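Local atomic coordinates of Asp/Glu-specific dipeptidyl-peptidase (Flavobacterium psychrophilum, PDB entry 5JXF), a protein that removes dipeptides from the N-terminus of oligopeptides as a serine peptidase of family S46, with strict specificity for an acidic residue at the P1 position. Residues M703-V706 with L707-D711; P548-D551 with E552-K556; K456-S460 with T461-K465. All coordinates share one frame; numbering follows the deposited sequence.

Interaction 1: residues M703-V706 with L707-D711; sequences MRYV and LFIVD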
loop_
_atom_site.group_PDB
_atom_site.type_symbol
_atom_site.label_atom_id
_atom_site.label_comp_id
_atom_site.label_asym_id
_atom_site.label_seq_id
_atom_site.Cartn_x
_atom_site.Cartn_y
_atom_site.Cartn_z
ATOM N N MET A 703 18.442 -18.335 0.276
ATOM C CA MET A 703 18.846 -19.597 -0.375
ATOM C C MET A 703 18.055 -20.786 0.206
ATOM O O MET A 703 17.798 -21.779 -0.486
ATOM C CB MET A 703 20.368 -19.833 -0.262
ATOM C CG MET A 703 21.218 -19.136 -1.423
ATOM S SD MET A 703 20.531 -19.440 -3.028
ATOM C CE MET A 703 20.783 -21.210 -3.095
ATOM N N ARG A 704 17.633 -20.683 1.462
ATOM C CA ARG A 704 16.727 -21.696 2.013
ATOM C C ARG A 704 15.434 -21.860 1.194
ATOM O O ARG A 704 14.971 -22.975 0.990
ATOM C CB ARG A 704 16.385 -21.380 3.470
ATOM C CG ARG A 704 17.568 -21.600 4.405
ATOM C CD ARG A 704 17.268 -21.096 5.799
ATOM N NE ARG A 704 17.136 -19.644 5.813
ATOM C CZ ARG A 704 16.921 -18.922 6.910
ATOM N NH1 ARG A 704 16.821 -19.526 8.089
ATOM N NH2 ARG A 704 16.811 -17.593 6.828
ATOM N N TYR A 705 14.868 -20.766 0.701
ATOM C CA TYR A 705 13.672 -20.834 -0.155
ATOM C C TYR A 705 13.980 -21.397 -1.542
ATOM O O TYR A 705 13.184 -22.164 -2.097
ATOM C CB TYR A 705 13.034 -19.448 -0.290
ATOM C CG TYR A 705 11.670 -19.473 -0.956
ATOM C CD1 TYR A 705 10.663 -20.308 -0.484
ATOM C CD2 TYR A 705 11.382 -18.645 -2.023
ATOM C CE1 TYR A 705 9.423 -20.339 -1.078
ATOM C CE2 TYR A 705 10.145 -18.662 -2.622
ATOM C CZ TYR A 705 9.171 -19.509 -2.141
ATOM O OH TYR A 705 7.953 -19.534 -2.750
ATOM N N VAL A 706 15.125 -20.998 -2.112
ATOM C CA VAL A 706 15.556 -21.578 -3.381
ATOM C C VAL A 706 15.624 -23.099 -3.287
ATOM O O VAL A 706 15.005 -23.818 -4.081
ATOM C CB VAL A 706 16.930 -21.033 -3.815
ATOM C CG1 VAL A 706 17.411 -21.741 -5.083
ATOM C CG2 VAL A 706 16.845 -19.528 -4.018
ATOM N N LEU A 707 16.351 -23.593 -2.294
ATOM C CA LEU A 707 16.531 -25.037 -2.160
ATOM C C LEU A 707 15.200 -25.740 -1.856
ATOM O O LEU A 707 14.901 -26.793 -2.425
ATOM C CB LEU A 707 17.565 -25.348 -1.078
ATOM C CG LEU A 707 18.977 -24.773 -1.234
ATOM C CD1 LEU A 707 19.800 -25.105 -0.001
ATOM C CD2 LEU A 707 19.674 -25.288 -2.499
ATOM N N PHE A 708 14.398 -25.142 -0.982
ATOM C CA PHE A 708 13.033 -25.619 -0.739
ATOM C C PHE A 708 12.247 -25.796 -2.047
ATOM O O PHE A 708 11.575 -26.804 -2.249
ATOM C CB PHE A 708 12.277 -24.654 0.189
ATOM C CG PHE A 708 10.832 -25.011 0.393
ATOM C CD1 PHE A 708 10.457 -25.946 1.357
ATOM C CD2 PHE A 708 9.843 -24.412 -0.367
ATOM C CE1 PHE A 708 9.118 -26.278 1.548
ATOM C CE2 PHE A 708 8.501 -24.730 -0.171
ATOM C CZ PHE A 708 8.136 -25.671 0.786
ATOM N N ILE A 709 12.336 -24.820 -2.938
ATOM C CA ILE A 709 11.559 -24.904 -4.159
ATOM C C ILE A 709 12.133 -26.002 -5.074
ATOM O O ILE A 709 11.388 -26.814 -5.622
ATOM C CB ILE A 709 11.526 -23.562 -4.876
ATOM C CG1 ILE A 709 10.701 -22.566 -4.063
ATOM C CG2 ILE A 709 10.942 -23.715 -6.272
ATOM C CD1 ILE A 709 9.201 -22.874 -4.091
ATOM N N VAL A 710 13.456 -26.037 -5.215
ATOM C CA VAL A 710 14.112 -27.098 -5.975
ATOM C C VAL A 710 13.719 -28.485 -5.447
ATOM O O VAL A 710 13.440 -29.435 -6.205
ATOM C CB VAL A 710 15.649 -26.945 -5.909
ATOM C CG1 VAL A 710 16.319 -28.129 -6.576
ATOM C CG2 VAL A 710 16.075 -25.618 -6.530
ATOM N N ASP A 711 13.675 -28.578 -4.127
ATOM C CA ASP A 711 13.545 -29.851 -3.452
ATOM C C ASP A 711 12.087 -30.252 -3.194
ATOM O O ASP A 711 11.578 -31.191 -3.813
ATOM C CB ASP A 711 14.317 -29.787 -2.134
ATOM C CG ASP A 711 14.367 -31.099 -1.416
ATOM O OD1 ASP A 711 13.617 -32.023 -1.785
ATOM O OD2 ASP A 711 15.171 -31.203 -0.466
#
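I709 lays its CG1 methylene over one face of the Y705 ring, one helical turn earlier, in a CH-pi contact. CG1 of I709 stands 4.0 Å from the centroid of the Y705 ring and 14° off its normal, displaced toward the rim. The chain then runs on toward the phenol end, where CD1 of I709 comes to 3.9 Å from CZ of Y705. A second residue, F708, reaches the same ring obliquely, its CD2 lying 4.2 Å from CE1 of Y705. The tyrosine takes part because its first torsion (-170°) turns CG away from its own backbone N, so that the ring end comes nearer the following turn. Elsewhere round the helix, CG1 of V706 and CG2 of V710 lie 4.3 Å apart, and CE of M703 is equally far from CD2 of L707.

The backbone fixes this spacing. L707 N bonds to M703 O at 2.9 Å, and V710 N to V706 O in the same nearly straight fashion, while I709 N meets Y705 O with more bend; the helix widens into a pi-type turn at 709-711.

Farther out, helix 703-713 directly follows strand 698-702 of the eight-stranded antiparallel sheet, consistent with the chymotrypsin-like architecture of S46 peptidases. Y705 and F708 both press on L629 of helix 627-635, and Y705 also on V649 of strand 648-653. The V706 side chain lies about 8 Å from that of D237, probably the charge-relay aspartate.

The aliphatic side chains and F708 suit so enclosed a helix, since they fill space without needing polar partners. The charges it does bury are paired, R704 with D702 and E643, D711 with K717, which probably offsets much of the cost of removing them from water.

Interaction 2: residues P548-D551 with E552-K556; sequences PRYD and EINLK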
loop_
_atom_site.group_PDB
_atom_site.type_symbol
_atom_site.label_atom_id
_atom_site.label_comp_id
_atom_site.label_asym_id
_atom_site.label_seq_id
_atom_site.Cartn_x
_atom_site.Cartn_y
_atom_site.Cartn_z
ATOM N N PRO A 548 21.805 15.065 -35.766
ATOM C CA PRO A 548 23.076 15.791 -35.889
ATOM C C PRO A 548 23.342 16.714 -34.700
ATOM O O PRO A 548 24.399 16.623 -34.074
ATOM C CB PRO A 548 22.895 16.608 -37.180
ATOM C CG PRO A 548 21.891 15.856 -37.966
ATOM C CD PRO A 548 20.947 15.273 -36.950
ATOM N N ARG A 549 22.378 17.570 -34.379
ATOM C CA ARG A 549 22.566 18.542 -33.313
ATOM C C ARG A 549 22.740 17.866 -31.947
ATOM O O ARG A 549 23.685 18.184 -31.219
ATOM C CB ARG A 549 21.397 19.522 -33.284
ATOM C CG ARG A 549 21.522 20.563 -32.199
ATOM C CD ARG A 549 22.379 21.746 -32.667
ATOM N NE ARG A 549 22.097 22.948 -31.888
ATOM C CZ ARG A 549 23.012 23.625 -31.205
ATOM N NH1 ARG A 549 24.272 23.216 -31.205
ATOM N NH2 ARG A 549 22.665 24.702 -30.515
ATOM N N TYR A 550 21.848 16.933 -31.611
ATOM C CA TYR A 550 21.946 16.184 -30.352
ATOM C C TYR A 550 23.329 15.560 -30.133
ATOM O O TYR A 550 23.891 15.648 -29.041
ATOM C CB TYR A 550 20.886 15.081 -30.296
ATOM C CG TYR A 550 20.985 14.191 -29.061
ATOM C CD1 TYR A 550 20.318 14.521 -27.893
ATOM C CD2 TYR A 550 21.757 13.020 -29.066
ATOM C CE1 TYR A 550 20.401 13.714 -26.764
ATOM C CE2 TYR A 550 21.858 12.220 -27.940
ATOM C CZ TYR A 550 21.170 12.570 -26.794
ATOM O OH TYR A 550 21.250 11.780 -25.667
ATOM N N ASP A 551 23.862 14.915 -31.167
ATOM C CA ASP A 551 25.195 14.313 -31.100
ATOM C C ASP A 551 26.266 15.342 -30.755
ATOM O O ASP A 551 27.076 15.130 -29.851
ATOM C CB ASP A 551 25.547 13.633 -32.424
ATOM C CG ASP A 551 24.604 12.497 -32.766
ATOM O OD1 ASP A 551 24.030 11.898 -31.835
ATOM O OD2 ASP A 551 24.426 12.213 -33.969
ATOM N N GLU A 552 26.260 16.449 -31.489
ATOM C CA GLU A 552 27.203 17.539 -31.275
ATOM C C GLU A 552 27.245 17.964 -29.808
ATOM O O GLU A 552 28.311 18.034 -29.198
ATOM C CB GLU A 552 26.828 18.731 -32.158
ATOM C CG GLU A 552 27.795 19.900 -32.094
ATOM C CD GLU A 552 27.361 21.054 -32.975
ATOM O OE1 GLU A 552 26.248 21.583 -32.756
ATOM O OE2 GLU A 552 28.127 21.425 -33.889
ATOM N N ILE A 553 26.069 18.223 -29.246
ATOM C CA ILE A 553 25.971 18.735 -27.890
ATOM C C ILE A 553 26.311 17.671 -26.859
ATOM O O ILE A 553 26.927 17.958 -25.829
ATOM C CB ILE A 553 24.565 19.277 -27.625
ATOM C CG1 ILE A 553 24.179 20.247 -28.741
ATOM C CG2 ILE A 553 24.490 19.940 -26.256
ATOM C CD1 ILE A 553 22.733 20.686 -28.707
ATOM N N ASN A 554 25.913 16.436 -27.143
ATOM C CA ASN A 554 26.131 15.344 -26.211
ATOM C C ASN A 554 27.620 15.030 -26.105
ATOM O O ASN A 554 28.130 14.740 -25.020
ATOM C CB ASN A 554 25.343 14.109 -26.641
ATOM C CG ASN A 554 25.187 13.094 -25.512
ATOM O OD1 ASN A 554 25.060 13.464 -24.343
ATOM N ND2 ASN A 554 25.224 11.812 -25.857
ATOM N N LEU A 555 28.322 15.105 -27.234
ATOM C CA LEU A 555 29.768 14.939 -27.229
ATOM C C LEU A 555 30.416 15.973 -26.309
ATOM O O LEU A 555 31.331 15.645 -25.549
ATOM C CB LEU A 555 30.346 15.050 -28.646
ATOM C CG LEU A 555 30.047 13.924 -29.644
ATOM C CD1 LEU A 555 30.895 14.089 -30.893
ATOM C CD2 LEU A 555 30.255 12.538 -29.031
ATOM N N LYS A 556 29.926 17.210 -26.360
ATOM C CA LYS A 556 30.461 18.264 -25.509
ATOM C C LYS A 556 30.127 18.006 -24.042
ATOM O O LYS A 556 30.977 18.172 -23.167
ATOM C CB LYS A 556 29.931 19.635 -25.938
#
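R549 and E552 clasp across one turn of the helix in a salt bridge, with NH1 of R549 3.0 Å from OE1 of E552. The oxygen lies at the guanidinium edge, near its plane, yet the carboxylate itself is turned almost perpendicular, the two planes being 87° apart. E552 reaches there with an extended chain; R549 bends at its second torsion (85°), which brings its end back toward the next turn. Under this bend CD1 of I553 lies over the rim of one guanidinium face and 3.7 Å from CG of R549, so the arginine offers methylenes to an aliphatic neighbour and charge to an acidic one. This is the i to i+3 ion pair with i to i+4 packing of a surface-lying alpha-helix, here near the start of helix 547-571, whose inner side rests on helix 386-415 through Y550 and I553 on I398. D551, the third residue strongly covered, acts chiefly through its backbone: its O accepts L555 N at 2.9 Å, and CG of L555 sits 3.2 Å from that same O of D551. Y550 and N554 lie side by side, ring and amide planes 35° apart, with CB of N554 over the rim of one ring face and ND2 of N554 4.0 Å from OH of Y550. An alanine in place of Y550 removes the ring, which would probably leave the N554 amide freer to turn and open a gap against I398.

Interaction 3: residues K456-S460 with T461-K465; sequences KDFNS and TVDEK. Unlike the reference sequence in segment 456-460: S460 (reference Ala).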
loop_
_atom_site.group_PDB
_atom_site.type_symbol
_atom_site.label_atom_id
_atom_site.label_comp_id
_atom_site.label_asym_id
_atom_site.label_seq_id
_atom_site.Cartn_x
_atom_site.Cartn_y
_atom_site.Cartn_z
ATOM N N LYS A 456 7.831 -15.137 -34.451
ATOM C CA LYS A 456 7.249 -16.123 -33.543
ATOM C C LYS A 456 6.520 -15.400 -32.412
ATOM O O LYS A 456 5.503 -15.874 -31.923
ATOM C CB LYS A 456 8.322 -17.076 -32.980
ATOM C CG LYS A 456 7.805 -18.048 -31.895
ATOM C CD LYS A 456 8.764 -19.220 -31.618
ATOM C CE LYS A 456 10.087 -18.789 -30.978
ATOM N NZ LYS A 456 9.977 -18.288 -29.574
ATOM N N ASP A 457 7.038 -14.237 -32.023
ATOM C CA ASP A 457 6.518 -13.494 -30.880
ATOM C C ASP A 457 5.722 -12.265 -31.325
ATOM O O ASP A 457 5.194 -11.513 -30.501
ATOM C CB ASP A 457 7.664 -13.072 -29.951
ATOM C CG ASP A 457 8.539 -14.248 -29.527
ATOM O OD1 ASP A 457 8.063 -15.401 -29.582
ATOM O OD2 ASP A 457 9.705 -14.023 -29.128
ATOM N N PHE A 458 5.641 -12.063 -32.636
ATOM C CA PHE A 458 4.939 -10.910 -33.176
ATOM C C PHE A 458 3.465 -11.214 -33.390
ATOM O O PHE A 458 3.103 -12.205 -34.028
ATOM C CB PHE A 458 5.567 -10.450 -34.495
ATOM C CG PHE A 458 4.849 -9.293 -35.134
ATOM C CD1 PHE A 458 5.032 -8.003 -34.665
ATOM C CD2 PHE A 458 3.981 -9.495 -36.199
ATOM C CE1 PHE A 458 4.371 -6.933 -35.251
ATOM C CE2 PHE A 458 3.316 -8.431 -36.786
ATOM C CZ PHE A 458 3.513 -7.149 -36.312
ATOM N N ASN A 459 2.617 -10.350 -32.853
ATOM C CA ASN A 459 1.189 -10.470 -33.077
ATOM C C ASN A 459 0.699 -9.216 -33.784
ATOM O O ASN A 459 0.711 -8.131 -33.201
ATOM C CB ASN A 459 0.447 -10.687 -31.756
ATOM C CG ASN A 459 -1.001 -11.103 -31.958
ATOM O OD1 ASN A 459 -1.878 -10.263 -32.161
ATOM N ND2 ASN A 459 -1.255 -12.407 -31.904
ATOM N N SER A 460 0.308 -9.366 -35.046
ATOM C CA SER A 460 -0.163 -8.249 -35.859
ATOM C C SER A 460 -1.284 -7.455 -35.180
ATOM O O SER A 460 -1.231 -6.226 -35.129
ATOM C CB SER A 460 -0.630 -8.758 -37.225
ATOM O OG SER A 460 -1.627 -7.920 -37.777
ATOM N N THR A 461 -2.283 -8.160 -34.650
ATOM C CA THR A 461 -3.407 -7.521 -33.959
ATOM C C THR A 461 -2.939 -6.633 -32.803
ATOM O O THR A 461 -3.346 -5.475 -32.702
ATOM C CB THR A 461 -4.402 -8.564 -33.419
ATOM O OG1 THR A 461 -4.796 -9.444 -34.479
ATOM C CG2 THR A 461 -5.634 -7.881 -32.844
ATOM N N VAL A 462 -2.068 -7.169 -31.949
ATOM C CA VAL A 462 -1.520 -6.405 -30.831
ATOM C C VAL A 462 -0.745 -5.163 -31.282
ATOM O O VAL A 462 -0.992 -4.054 -30.806
ATOM C CB VAL A 462 -0.580 -7.268 -29.968
ATOM C CG1 VAL A 462 0.016 -6.438 -28.836
ATOM C CG2 VAL A 462 -1.321 -8.483 -29.425
ATOM N N ASP A 463 0.187 -5.354 -32.211
ATOM C CA ASP A 463 1.153 -4.309 -32.540
ATOM C C ASP A 463 0.488 -3.097 -33.171
ATOM O O ASP A 463 0.967 -1.975 -33.067
ATOM C CB ASP A 463 2.244 -4.852 -33.468
ATOM C CG ASP A 463 3.385 -3.863 -33.666
ATOM O OD1 ASP A 463 4.068 -3.568 -32.659
ATOM O OD2 ASP A 463 3.602 -3.388 -34.811
ATOM N N GLU A 464 -0.639 -3.328 -33.814
ATOM C CA GLU A 464 -1.364 -2.259 -34.467
ATOM C C GLU A 464 -2.156 -1.402 -33.487
ATOM O O GLU A 464 -2.268 -0.192 -33.662
ATOM C CB GLU A 464 -2.268 -2.872 -35.527
ATOM C CG GLU A 464 -3.150 -1.911 -36.312
ATOM C CD GLU A 464 -3.858 -2.622 -37.459
ATOM O OE1 GLU A 464 -3.580 -3.828 -37.657
ATOM O OE2 GLU A 464 -4.703 -1.989 -38.124
ATOM N N LYS A 465 -2.693 -2.020 -32.444
ATOM C CA LYS A 465 -3.376 -1.242 -31.422
ATOM C C LYS A 465 -2.364 -0.385 -30.661
ATOM O O LYS A 465 -2.618 0.792 -30.410
ATOM C CB LYS A 465 -4.170 -2.147 -30.476
ATOM C CG LYS A 465 -5.313 -2.885 -31.168
ATOM C CD LYS A 465 -6.617 -2.083 -31.114
ATOM C CE LYS A 465 -7.434 -2.269 -32.391
ATOM N NZ LYS A 465 -8.388 -1.146 -32.639
#
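The carbonyl O of N459 accepts D463 N at 3.0 Å, the first regular i to i+4 bond of helix 460-477, and the side chain of the same asparagine holds the turn a second time. OD1 of N459 takes V462 N at 3.1 Å, in the plane of the amide carbonyl and on a lone pair. N459 is thus the N-cap. Its first torsion (-168°) sets CG opposite its own backbone N and lets OD1 fold over the opening turn. Asparagine suits the place because its short amide can reach back to accept a backbone N-H of the helix's first turn. V462 crosses the cap at about a right angle and seals it, CG2 of V462 being 3.7 Å from CB of N459. S460, an alanine in the reference sequence, contributes its O to E464 N at 3.2 Å.

F458, just before the cap, swings its ring toward D463. CE1 of F458 touches CB of D463 at 3.5 Å, and OD2 of D463 lies in the ring plane at the edge, 3.7 Å from CE1 of F458, with ring and carboxylate planes 60° apart. An acid meeting an aromatic C-H edge is electrostatically sensible, as that rim is slightly positive.

The D463 carboxylate has stronger partners beyond this turn: Y500 OH and the backbone N atoms of E417 and L418, at the start of helix 417-435. V462 meanwhile packs on I330 and Y334 of helix 328-357, and T461 on F323 of helix 295-325.

The chemistry therefore ties together two helix beginnings: one is capped by its own N459, the other receives the buried carboxylate of D463, whose negative charge the N-terminus of helix 417-435 would probably favour.

All three contacts are local turns on different helices, and none touches another: nearest atoms are about 24 Å apart between interaction 3 and either of the others, and about 38 Å between interactions 1 and 2, which lie on opposite sides of the chain's centre. Interaction 1 is fully buried beside the eight-stranded sheet and relies on aromatic and aliphatic cover. Interaction 2, on helix 547-571, is mostly exposed and can use an ion pair in reach of solvent. Interaction 3 is intermediate: a helix start, governed by a side-chain cap, with a buried acid spent on another helix. Only interaction 1 lies near an annotated active-site residue.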